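Mandelate racemase/muconate lactonizing protein (Thermobispora bispora, PDB 3VC5) probably catalyses the magnesium-dependent dehydration of D-glucarate to 5-dehydro-4-deoxy-D-glucarate, as a member of the mandelate racemase/muconate lactonizing enzyme family. Local coordinates at residues I55-T60 against V399-D404; R26-T31 against A85-L90; E264-T267 against G272-R275; D239-W244 against A285-V290. All blocks are in the same frame, centred on the assembly; numbering follows the deposited sequence.

Interaction 1 (I55-T60 against V399-D404); sequences IVEVVT and VELDRD
Glu57 and Arg403 meet in a two-pronged salt bridge. Glu57 leaves its strand with CG anti to the backbone N (chi1 -175°), and its chain stays extended beyond that point. CB and CG carry the carboxylate part of the way across, where CA of Glu57 is 9.1 Å from CA of Leu401. CD of Glu57 faces the end of the guanidinium, 3.5 Å from NH2 of Arg403. The two oxygens then take one nitrogen each. OE1 of Glu57 accepts from NH1 of Arg403 at 2.9 Å, in the guanidinium plane and at 166°. OE2 of Glu57 accepts from NH2 of Arg403 at 2.8 Å, tilted from that plane and more bent, at 145°. Both oxygens use their syn lone pairs, and the two flat groups are nearly coplanar. A methyl also touches the carboxylate: CD2 of Leu401 is 3.8 Å from OE1 of Glu57. OE1 has a second charged partner in Arg29, so the buried carboxylate is probably held in its ionised form. Strand 50-60 is the middle strand of a three-stranded antiparallel sheet. Val56 and Val58 pack against helix 123-146, while Leu401 also rests on Leu67 of strand 65-71. Arg403 opens helix 403-415, capped by Asp402, and the salt bridge joins that first turn to the sheet of the N-terminal domain.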
loop_
_atom_site.group_PDB
_atom_site.type_symbol
_atom_site.label_atom_id
_atom_site.label_comp_id
_atom_site.label_asym_id
_atom_site.label_seq_id
_atom_site.Cartn_x
_atom_site.Cartn_y
_atom_site.Cartn_z
ATOM N N ILE A 55 10.757 -23.004 -9.598
ATOM C CA ILE A 55 10.923 -21.928 -10.554
ATOM C C ILE A 55 9.696 -21.825 -11.452
ATOM O O ILE A 55 9.208 -22.823 -11.984
ATOM C CB ILE A 55 12.184 -22.163 -11.412
ATOM C CG1 ILE A 55 13.378 -22.401 -10.478
ATOM C CG2 ILE A 55 12.395 -21.020 -12.398
ATOM C CD1 ILE A 55 13.683 -21.318 -9.495
ATOM N N VAL A 56 9.209 -20.604 -11.623
ATOM C CA VAL A 56 8.069 -20.376 -12.500
ATOM C C VAL A 56 8.452 -19.474 -13.665
ATOM O O VAL A 56 9.119 -18.458 -13.479
ATOM C CB VAL A 56 6.908 -19.691 -11.693
ATOM C CG1 VAL A 56 5.801 -19.192 -12.619
ATOM C CG2 VAL A 56 6.378 -20.659 -10.647
ATOM N N GLU A 57 8.020 -19.839 -14.876
ATOM C CA GLU A 57 8.252 -18.981 -16.021
ATOM C C GLU A 57 6.942 -18.742 -16.741
ATOM O O GLU A 57 6.318 -19.701 -17.231
ATOM C CB GLU A 57 9.294 -19.600 -16.982
ATOM C CG GLU A 57 9.635 -18.651 -18.146
ATOM C CD GLU A 57 10.707 -19.186 -19.080
ATOM O OE1 GLU A 57 10.788 -20.431 -19.278
ATOM O OE2 GLU A 57 11.466 -18.349 -19.633
ATOM N N VAL A 58 6.517 -17.475 -16.791
ATOM C CA VAL A 58 5.269 -17.097 -17.434
ATOM C C VAL A 58 5.618 -16.638 -18.832
ATOM O O VAL A 58 6.565 -15.872 -19.011
ATOM C CB VAL A 58 4.546 -15.938 -16.640
ATOM C CG1 VAL A 58 3.336 -15.415 -17.444
ATOM C CG2 VAL A 58 4.108 -16.441 -15.255
ATOM N N VAL A 59 4.855 -17.101 -19.823
ATOM C CA VAL A 59 5.099 -16.749 -21.218
ATOM C C VAL A 59 3.818 -16.154 -21.802
ATOM O O VAL A 59 2.752 -16.773 -21.730
ATOM C CB VAL A 59 5.491 -17.974 -22.066
ATOM C CG1 VAL A 59 5.988 -17.531 -23.441
ATOM C CG2 VAL A 59 6.573 -18.822 -21.341
ATOM N N THR A 60 3.925 -14.960 -22.365
ATOM C CA THR A 60 2.790 -14.318 -23.021
ATOM C C THR A 60 2.565 -14.834 -24.435
ATOM O O THR A 60 3.428 -15.523 -25.032
ATOM C CB THR A 60 2.955 -12.782 -23.085
ATOM O OG1 THR A 60 3.976 -12.447 -24.035
ATOM C CG2 THR A 60 3.336 -12.214 -21.701
ATOM N N VAL A 399 17.316 -10.167 -14.954
ATOM C CA VAL A 399 18.012 -11.464 -14.996
ATOM C C VAL A 399 17.582 -12.293 -16.187
ATOM O O VAL A 399 16.514 -12.077 -16.751
ATOM C CB VAL A 399 17.824 -12.295 -13.695
ATOM C CG1 VAL A 399 18.513 -11.589 -12.516
ATOM C CG2 VAL A 399 16.325 -12.597 -13.408
ATOM N N GLU A 400 18.420 -13.247 -16.574
ATOM C CA GLU A 400 18.133 -14.071 -17.731
ATOM C C GLU A 400 18.206 -15.515 -17.270
ATOM O O GLU A 400 19.218 -15.927 -16.719
ATOM C CB GLU A 400 19.176 -13.836 -18.848
ATOM C CG GLU A 400 18.845 -14.566 -20.135
ATOM C CD GLU A 400 19.961 -14.476 -21.174
ATOM O OE1 GLU A 400 20.773 -13.523 -21.118
ATOM O OE2 GLU A 400 20.022 -15.368 -22.049
ATOM N N LEU A 401 17.144 -16.280 -17.496
ATOM C CA LEU A 401 17.148 -17.702 -17.197
ATOM C C LEU A 401 18.242 -18.436 -17.998
ATOM O O LEU A 401 18.400 -18.234 -19.202
ATOM C CB LEU A 401 15.783 -18.294 -17.544
ATOM C CG LEU A 401 15.590 -19.753 -17.136
ATOM C CD1 LEU A 401 15.743 -19.914 -15.610
ATOM C CD2 LEU A 401 14.236 -20.257 -17.633
ATOM N N ASP A 402 19.017 -19.260 -17.308
ATOM C CA ASP A 402 19.979 -20.151 -17.949
ATOM C C ASP A 402 19.298 -21.509 -17.988
ATOM O O ASP A 402 19.188 -22.207 -16.954
ATOM C CB ASP A 402 21.253 -20.225 -17.107
ATOM C CG ASP A 402 22.311 -21.134 -17.712
ATOM O OD1 ASP A 402 21.975 -22.163 -18.336
ATOM O OD2 ASP A 402 23.498 -20.819 -17.539
ATOM N N ARG A 403 18.793 -21.886 -19.162
ATOM C CA ARG A 403 17.944 -23.083 -19.222
ATOM C C ARG A 403 18.697 -24.380 -18.941
ATOM O O ARG A 403 18.139 -25.324 -18.405
ATOM C CB ARG A 403 17.204 -23.153 -20.574
ATOM C CG ARG A 403 16.221 -21.989 -20.792
ATOM C CD ARG A 403 15.451 -22.069 -22.112
ATOM N NE ARG A 403 14.711 -20.819 -22.247
ATOM C CZ ARG A 403 13.598 -20.546 -21.563
ATOM N NH1 ARG A 403 13.067 -21.473 -20.769
ATOM N NH2 ARG A 403 13.011 -19.360 -21.687
ATOM N N ASP A 404 19.970 -24.442 -19.316
ATOM C CA ASP A 404 20.776 -25.607 -18.946
ATOM C C ASP A 404 20.900 -25.697 -17.413
ATOM O O ASP A 404 20.793 -26.801 -16.829
ATOM C CB ASP A 404 22.182 -25.506 -19.559
ATOM C CG ASP A 404 22.212 -25.863 -21.037
ATOM O OD1 ASP A 404 21.142 -26.187 -21.606
ATOM O OD2 ASP A 404 23.324 -25.822 -21.638
#

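Interaction 2 (R26-T31 against A85-L90); sequences REVRVT and ARLPGL
Val28 meets Leu87 through a methyl placed by its first torsion. In Val28, CG1 lies anti to the backbone N (chi1 -178°), which places CG2 beside that N and turns it to the neighbouring loop. Leu87 offers its CB, set by the backbone, with CG swung beside its own backbone N. CG2 of Val28 comes to 4.2 Å from CB of Leu87, and the two side chains cross obliquely. The second touch is ring against backbone. CB of Pro88 is 3.6 Å from O of Arg26, and CG of Pro88 is 3.7 Å from the same oxygen. The ring is placed there by a type II turn from Leu87 to Leu90, closed by the bond from Leu90 N to Leu87 O at 3.0 Å. Gly89 holds the third position with phi 103°, where a CB would jam against the carbonyl O of Pro88. Gly89 also forms a backbone hydrogen bond with Ile25, which joins the turn to strand 25-36. Arg26 and Glu27 both face Val59 of strand 50-60, a classic beta bulge. Their side chains start away from the loop. NE of Arg29 gives OE1 of Glu27 a salt-bridge hydrogen bond of 3.1 Å, from above the carboxylate plane. NH2 of Arg26 forms a salt bridge with OE2 of Glu27 at 3.5 Å. Val28 extends the apolar side onto Ala84 of helix 74-85. The chemistry is thus divided: charges pair along the strand, while light apolar packing, a ring on a carbonyl and the backbone bond to Ile25 hold the loop.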
loop_
_atom_site.group_PDB
_atom_site.type_symbol
_atom_site.label_atom_id
_atom_site.label_comp_id
_atom_site.label_asym_id
_atom_site.label_seq_id
_atom_site.Cartn_x
_atom_site.Cartn_y
_atom_site.Cartn_z
ATOM N N ARG A 26 0.058 -17.153 -22.196
ATOM C CA ARG A 26 -0.107 -18.320 -23.066
ATOM C C ARG A 26 0.185 -19.606 -22.299
ATOM O O ARG A 26 -0.548 -20.605 -22.423
ATOM C CB ARG A 26 0.832 -18.243 -24.284
ATOM C CG ARG A 26 0.595 -19.362 -25.310
ATOM C CD ARG A 26 1.882 -19.774 -26.033
ATOM N NE ARG A 26 2.657 -18.626 -26.504
ATOM C CZ ARG A 26 3.985 -18.614 -26.635
ATOM N NH1 ARG A 26 4.599 -17.521 -27.075
ATOM N NH2 ARG A 26 4.704 -19.687 -26.318
ATOM N N GLU A 27 1.256 -19.594 -21.500
ATOM C CA GLU A 27 1.639 -20.807 -20.771
ATOM C C GLU A 27 2.445 -20.431 -19.530
ATOM O O GLU A 27 3.033 -19.337 -19.458
ATOM C CB GLU A 27 2.388 -21.823 -21.659
ATOM C CG GLU A 27 3.847 -21.524 -21.844
ATOM C CD GLU A 27 4.579 -22.530 -22.738
ATOM O OE1 GLU A 27 5.070 -23.576 -22.240
ATOM O OE2 GLU A 27 4.687 -22.256 -23.945
ATOM N N VAL A 28 2.457 -21.327 -18.547
ATOM C CA VAL A 28 3.193 -21.081 -17.310
ATOM C C VAL A 28 3.946 -22.369 -17.013
ATOM O O VAL A 28 3.335 -23.434 -16.839
ATOM C CB VAL A 28 2.262 -20.705 -16.135
ATOM C CG1 VAL A 28 3.108 -20.412 -14.881
ATOM C CG2 VAL A 28 1.418 -19.473 -16.504
ATOM N N ARG A 29 5.275 -22.285 -17.045
ATOM C CA ARG A 29 6.118 -23.450 -16.847
ATOM C C ARG A 29 6.519 -23.500 -15.392
ATOM O O ARG A 29 6.952 -22.491 -14.837
ATOM C CB ARG A 29 7.366 -23.305 -17.717
ATOM C CG ARG A 29 7.016 -23.126 -19.189
ATOM C CD ARG A 29 8.249 -22.623 -19.998
ATOM N NE ARG A 29 7.897 -22.472 -21.413
ATOM C CZ ARG A 29 8.591 -21.758 -22.296
ATOM N NH1 ARG A 29 9.666 -21.065 -21.914
ATOM N NH2 ARG A 29 8.186 -21.708 -23.567
ATOM N N VAL A 30 6.354 -24.661 -14.774
ATOM C CA VAL A 30 6.649 -24.820 -13.361
ATOM C C VAL A 30 7.684 -25.916 -13.197
ATOM O O VAL A 30 7.455 -27.044 -13.620
ATOM C CB VAL A 30 5.367 -25.183 -12.557
ATOM C CG1 VAL A 30 5.745 -25.409 -11.074
ATOM C CG2 VAL A 30 4.303 -24.088 -12.702
ATOM N N THR A 31 8.833 -25.569 -12.600
ATOM C CA THR A 31 9.973 -26.479 -12.490
ATOM C C THR A 31 10.533 -26.576 -11.077
ATOM O O THR A 31 11.151 -25.621 -10.589
ATOM C CB THR A 31 11.109 -26.026 -13.437
ATOM O OG1 THR A 31 10.558 -25.817 -14.748
ATOM C CG2 THR A 31 12.230 -27.097 -13.516
ATOM N N ALA A 85 -1.808 -23.916 -14.144
ATOM C CA ALA A 85 -2.610 -24.499 -15.221
ATOM C C ALA A 85 -3.871 -23.682 -15.522
ATOM O O ALA A 85 -4.462 -23.824 -16.611
ATOM C CB ALA A 85 -2.976 -25.953 -14.883
ATOM N N ARG A 86 -4.269 -22.825 -14.573
ATOM C CA ARG A 86 -5.488 -22.044 -14.695
ATOM C C ARG A 86 -5.222 -20.557 -15.016
ATOM O O ARG A 86 -6.156 -19.753 -15.015
ATOM C CB ARG A 86 -6.386 -22.211 -13.451
ATOM C CG ARG A 86 -6.786 -23.662 -13.174
ATOM C CD ARG A 86 -8.243 -23.914 -13.457
ATOM N NE ARG A 86 -9.119 -23.065 -12.645
ATOM C CZ ARG A 86 -9.629 -23.408 -11.460
ATOM N NH1 ARG A 86 -9.358 -24.594 -10.924
ATOM N NH2 ARG A 86 -10.419 -22.563 -10.807
ATOM N N LEU A 87 -3.963 -20.185 -15.301
ATOM C CA LEU A 87 -3.647 -18.790 -15.639
ATOM C C LEU A 87 -3.672 -18.412 -17.133
ATOM O O LEU A 87 -3.867 -17.234 -17.466
ATOM C CB LEU A 87 -2.307 -18.359 -15.040
ATOM C CG LEU A 87 -2.221 -18.396 -13.514
ATOM C CD1 LEU A 87 -0.890 -17.830 -13.049
ATOM C CD2 LEU A 87 -3.368 -17.639 -12.843
ATOM N N PRO A 88 -3.472 -19.391 -18.040
ATOM C CA PRO A 88 -3.556 -18.964 -19.437
ATOM C C PRO A 88 -4.860 -18.222 -19.740
ATOM O O PRO A 88 -5.946 -18.622 -19.278
ATOM C CB PRO A 88 -3.426 -20.290 -20.212
ATOM C CG PRO A 88 -2.477 -21.111 -19.281
ATOM C CD PRO A 88 -3.038 -20.801 -17.914
ATOM N N GLY A 89 -4.742 -17.132 -20.484
ATOM C CA GLY A 89 -5.920 -16.356 -20.913
ATOM C C GLY A 89 -6.081 -15.093 -20.083
ATOM O O GLY A 89 -6.798 -14.166 -20.476
ATOM N N LEU A 90 -5.428 -15.065 -18.915
ATOM C CA LEU A 90 -5.419 -13.859 -18.085
ATOM C C LEU A 90 -4.294 -12.925 -18.517
ATOM O O LEU A 90 -3.230 -13.359 -18.994
ATOM C CB LEU A 90 -5.301 -14.193 -16.585
ATOM C CG LEU A 90 -6.443 -14.991 -15.933
ATOM C CD1 LEU A 90 -6.198 -15.254 -14.452
ATOM C CD2 LEU A 90 -7.803 -14.308 -16.155
#

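Interaction 3 (E264-T267 against G272-R275); sequences EDPT and GMAR
Thr267 and Met273 mark the closest approach of the two backbones, CA to CA 5.9 Å, where the chain leaving strand 262-264 passes beside helix 270-277. Asp265, just past the strand, has positive phi and psi and so turns the chain sharply. Met273 contributes the largest share of the contact. Its chain is bent at chi2 (-82°) and again at chi3 (-65°), and so curls along the loop. CG of Met273 lies 3.3 Å from O of Thr267. SD of Met273 sits 3.6 Å from CD of Pro266, and the two side chains are roughly perpendicular. At the tip, CE of Met273 is 3.9 Å from OD1 of Asp265. Thr267 adds a second close touch: its CG2 is 3.4 Å from C of Gly272. A CB at Gly272 would point at this methyl and be tight against it. OG1 of Thr267 is anti to the backbone N and bonds to the carbonyl O of Trp244. With an alanine in place of Met273, CG, SD and CE are gone, which would probably open a gap beside Pro266 and O of Thr267. This is the turn between a strand and the next helix in the barrel of the enolase superfamily. Glu264, at its start, binds magnesium in this protein, though no metal is bound to this chain in the model. Asp265 bonds to OG1 of Thr286 and to the backbone N of Asn287, another magnesium-binding residue. The chemistry therefore pairs apolar packing by Met273 with a polar residue, Asp265, that probably positions Asn287.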
loop_
_atom_site.group_PDB
_atom_site.type_symbol
_atom_site.label_atom_id
_atom_site.label_comp_id
_atom_site.label_asym_id
_atom_site.label_seq_id
_atom_site.Cartn_x
_atom_site.Cartn_y
_atom_site.Cartn_z
ATOM N N GLU A 264 15.747 -10.573 17.393
ATOM C CA GLU A 264 14.740 -11.102 16.476
ATOM C C GLU A 264 14.120 -12.376 17.043
ATOM O O GLU A 264 14.831 -13.341 17.328
ATOM C CB GLU A 264 15.451 -11.421 15.159
ATOM C CG GLU A 264 14.560 -11.849 14.047
ATOM C CD GLU A 264 15.354 -12.009 12.762
ATOM O OE1 GLU A 264 16.250 -11.189 12.516
ATOM O OE2 GLU A 264 15.077 -12.942 12.004
ATOM N N ASP A 265 12.797 -12.373 17.250
ATOM C CA ASP A 265 12.100 -13.585 17.727
ATOM C C ASP A 265 12.761 -14.312 18.890
ATOM O O ASP A 265 13.055 -15.505 18.808
ATOM C CB ASP A 265 11.904 -14.553 16.562
ATOM C CG ASP A 265 10.841 -14.043 15.607
ATOM O OD1 ASP A 265 9.767 -13.594 16.125
ATOM O OD2 ASP A 265 11.085 -14.038 14.380
ATOM N N PRO A 266 12.988 -13.595 20.004
ATOM C CA PRO A 266 13.549 -14.348 21.140
ATOM C C PRO A 266 12.585 -15.419 21.712
ATOM O O PRO A 266 13.033 -16.454 22.201
ATOM C CB PRO A 266 13.822 -13.246 22.176
ATOM C CG PRO A 266 12.930 -12.119 21.781
ATOM C CD PRO A 266 12.864 -12.156 20.288
ATOM N N THR A 267 11.278 -15.183 21.641
ATOM C CA THR A 267 10.338 -15.996 22.396
ATOM C C THR A 267 9.057 -16.173 21.564
ATOM O O THR A 267 8.755 -15.327 20.709
ATOM C CB THR A 267 10.035 -15.286 23.757
ATOM O OG1 THR A 267 9.482 -16.206 24.720
ATOM C CG2 THR A 267 9.078 -14.101 23.563
ATOM N N GLY A 272 4.094 -13.112 24.521
ATOM C CA GLY A 272 5.449 -13.264 25.092
ATOM C C GLY A 272 6.395 -12.230 24.487
ATOM O O GLY A 272 7.186 -11.588 25.193
ATOM N N MET A 273 6.303 -12.022 23.176
ATOM C CA MET A 273 7.134 -11.013 22.529
ATOM C C MET A 273 6.856 -9.614 23.081
ATOM O O MET A 273 7.788 -8.833 23.324
ATOM C CB MET A 273 6.891 -11.037 21.019
ATOM C CG MET A 273 7.546 -12.264 20.390
ATOM S SD MET A 273 9.315 -12.095 20.044
ATOM C CE MET A 273 9.323 -10.800 18.791
ATOM N N ALA A 274 5.581 -9.300 23.305
ATOM C CA ALA A 274 5.217 -7.973 23.832
ATOM C C ALA A 274 5.777 -7.786 25.252
ATOM O O ALA A 274 6.247 -6.715 25.598
ATOM C CB ALA A 274 3.725 -7.784 23.823
ATOM N N ARG A 275 5.722 -8.825 26.058
ATOM C CA ARG A 275 6.257 -8.771 27.409
ATOM C C ARG A 275 7.743 -8.603 27.424
ATOM O O ARG A 275 8.247 -7.862 28.215
ATOM C CB ARG A 275 5.881 -9.991 28.196
ATOM C CG ARG A 275 4.424 -10.122 28.358
ATOM C CD ARG A 275 4.074 -10.940 29.503
ATOM N NE ARG A 275 4.205 -12.357 29.347
ATOM C CZ ARG A 275 4.826 -13.134 30.225
ATOM N NH1 ARG A 275 4.888 -14.415 30.054
ATOM N NH2 ARG A 275 5.403 -12.632 31.286
#

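Interaction 4 (D239-W244 against A285-V290); sequences DPNAAW and ATNMCV
Asn241 and Ala242 pack against Met288 between the loops after strands 236-239 and 284-286, which flank strand 262-264 in the enolase-superfamily barrel. These loops border the metal site: Asp239 and Asn287 bind magnesium in this protein, with no metal on this chain in the model. The apolar contact is methyl to methyl. CE of Met288 lies 3.8 Å from CB of Ala242, because the chain bends at its end (chi3 70°) and carries CE over the turn. Apart from this, CE of Met288 rests against a backbone oxygen, 3.6 Å from O of Asn241. A weak hydrogen bond runs from ND2 of Asn241 to SD of Met288, 3.5 Å and nearly straight at 168°. If Met288 were an alanine, the N-H of Asn241 would probably lose its sulfur partner and the Ala242 methyl its contact with CE. Local hydrogen bonds shape both loops. Pro240 to Ala243 form a type I' turn. OD1 of Asp239 accepts from N of Asn241 at 3.3 Å, an Asx turn, from above the carboxylate plane. OG1 of Thr286 accepts from N of Met288 at 2.9 Å and from N of Cys289 at 3.0 Å, an ST turn and ST motif. The other end of the Asn241 amide looks to the active site: its OD1 bonds to Lys211, the predicted proton acceptor. One water links the two amides, accepting from ND2 of Asn241 at 2.9 Å and from ND2 of Asn287 at 3.1 Å.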
loop_
_atom_site.group_PDB
_atom_site.type_symbol
_atom_site.label_atom_id
_atom_site.label_comp_id
_atom_site.label_asym_id
_atom_site.label_seq_id
_atom_site.Cartn_x
_atom_site.Cartn_y
_atom_site.Cartn_z
ATOM N N ASP A 239 19.091 -14.019 16.344
ATOM C CA ASP A 239 17.799 -14.586 15.936
ATOM C C ASP A 239 17.596 -16.015 16.478
ATOM O O ASP A 239 17.930 -16.984 15.804
ATOM C CB ASP A 239 17.724 -14.588 14.397
ATOM C CG ASP A 239 16.445 -15.193 13.875
ATOM O OD1 ASP A 239 15.455 -15.341 14.645
ATOM O OD2 ASP A 239 16.431 -15.528 12.672
ATOM N N PRO A 240 17.028 -16.152 17.696
ATOM C CA PRO A 240 16.819 -17.492 18.247
ATOM C C PRO A 240 15.558 -18.246 17.754
ATOM O O PRO A 240 15.302 -19.355 18.222
ATOM C CB PRO A 240 16.735 -17.250 19.769
ATOM C CG PRO A 240 17.105 -15.831 19.986
ATOM C CD PRO A 240 16.841 -15.104 18.715
ATOM N N ASN A 241 14.794 -17.671 16.818
ATOM C CA ASN A 241 13.577 -18.314 16.315
ATOM C C ASN A 241 12.681 -18.874 17.433
ATOM O O ASN A 241 12.217 -20.020 17.357
ATOM C CB ASN A 241 13.885 -19.402 15.276
ATOM C CG ASN A 241 14.289 -18.833 13.940
ATOM O OD1 ASN A 241 15.458 -18.954 13.532
ATOM N ND2 ASN A 241 13.329 -18.218 13.222
ATOM N N ALA A 242 12.470 -18.051 18.456
ATOM C CA ALA A 242 11.511 -18.326 19.536
ATOM C C ALA A 242 11.957 -19.445 20.489
ATOM O O ALA A 242 11.128 -20.071 21.162
ATOM C CB ALA A 242 10.121 -18.616 18.963
ATOM N N ALA A 243 13.258 -19.717 20.522
ATOM C CA ALA A 243 13.805 -20.780 21.381
ATOM C C ALA A 243 13.819 -20.451 22.879
ATOM O O ALA A 243 14.124 -21.329 23.677
ATOM C CB ALA A 243 15.220 -21.172 20.919
ATOM N N TRP A 244 13.499 -19.214 23.266
ATOM C CA TRP A 244 13.685 -18.807 24.671
ATOM C C TRP A 244 12.363 -18.521 25.372
ATOM O O TRP A 244 11.379 -18.126 24.721
ATOM C CB TRP A 244 14.568 -17.562 24.804
ATOM C CG TRP A 244 15.927 -17.677 24.157
ATOM C CD1 TRP A 244 16.602 -18.829 23.844
ATOM C CD2 TRP A 244 16.778 -16.592 23.762
ATOM N NE1 TRP A 244 17.817 -18.521 23.249
ATOM C CE2 TRP A 244 17.956 -17.157 23.211
ATOM C CE3 TRP A 244 16.665 -15.201 23.827
ATOM C CZ2 TRP A 244 19.013 -16.366 22.732
ATOM C CZ3 TRP A 244 17.721 -14.419 23.343
ATOM C CH2 TRP A 244 18.874 -15.008 22.807
ATOM N N ALA A 285 12.328 -7.797 16.660
ATOM C CA ALA A 285 11.901 -7.985 15.286
ATOM C C ALA A 285 11.222 -9.335 15.180
ATOM O O ALA A 285 11.411 -10.203 16.035
ATOM C CB ALA A 285 13.130 -7.967 14.356
ATOM N N THR A 286 10.478 -9.559 14.092
ATOM C CA THR A 286 9.906 -10.889 13.905
ATOM C C THR A 286 9.777 -11.263 12.430
ATOM O O THR A 286 9.558 -10.376 11.559
ATOM C CB THR A 286 8.489 -11.006 14.568
ATOM O OG1 THR A 286 8.138 -12.389 14.673
ATOM C CG2 THR A 286 7.443 -10.281 13.750
ATOM N N ASN A 287 9.870 -12.570 12.171
ATOM C CA ASN A 287 9.233 -13.166 10.985
ATOM C C ASN A 287 8.473 -14.426 11.397
ATOM O O ASN A 287 8.371 -15.384 10.617
ATOM C CB ASN A 287 10.253 -13.500 9.886
ATOM C CG ASN A 287 11.445 -14.325 10.394
ATOM O OD1 ASN A 287 12.538 -13.785 10.544
ATOM N ND2 ASN A 287 11.256 -15.633 10.616
ATOM N N MET A 288 7.913 -14.406 12.622
ATOM C CA MET A 288 7.197 -15.572 13.173
ATOM C C MET A 288 5.855 -15.236 13.743
ATOM O O MET A 288 4.927 -15.991 13.497
ATOM C CB MET A 288 8.014 -16.334 14.244
ATOM C CG MET A 288 9.313 -16.921 13.666
ATOM S SD MET A 288 10.330 -17.743 14.931
ATOM C CE MET A 288 9.359 -19.205 15.316
ATOM N N CYS A 289 5.732 -14.139 14.494
ATOM C CA CYS A 289 4.436 -13.846 15.130
ATOM C C CYS A 289 3.619 -12.835 14.318
ATOM O O CYS A 289 2.469 -12.582 14.626
ATOM C CB CYS A 289 4.635 -13.386 16.600
ATOM S SG CYS A 289 5.358 -11.731 16.856
ATOM N N VAL A 290 4.254 -12.196 13.331
ATOM C CA VAL A 290 3.542 -11.339 12.364
ATOM C C VAL A 290 4.000 -11.734 10.972
ATOM O O VAL A 290 5.139 -11.379 10.573
ATOM C CB VAL A 290 3.852 -9.842 12.604
ATOM C CG1 VAL A 290 3.103 -8.950 11.609
ATOM C CG2 VAL A 290 3.508 -9.449 14.058
HETATM O O HOH W 1 13.893 -17.327 10.559
#

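The contacts fall into two pairs on opposite sides of the chain's centre. Interactions 1 and 2, centres about 13 Å apart, share the three-stranded N-terminal sheet through neighbouring strands 50-60 and 25-36. Along the chain their segments alternate. Interactions 3 and 4, centres about 7 Å apart, touch in the barrel, with interaction 3 nested within the loop closed by interaction 4. Both follow interaction 2 in series and lie inside the long loop closed by interaction 1. Contacts of different pairs lie about 34 to 41 Å apart, centre to centre. Interaction 1 joins the start of helix 403-415, late in the chain, to the N-terminal sheet, while interactions 3 and 4 border the magnesium site.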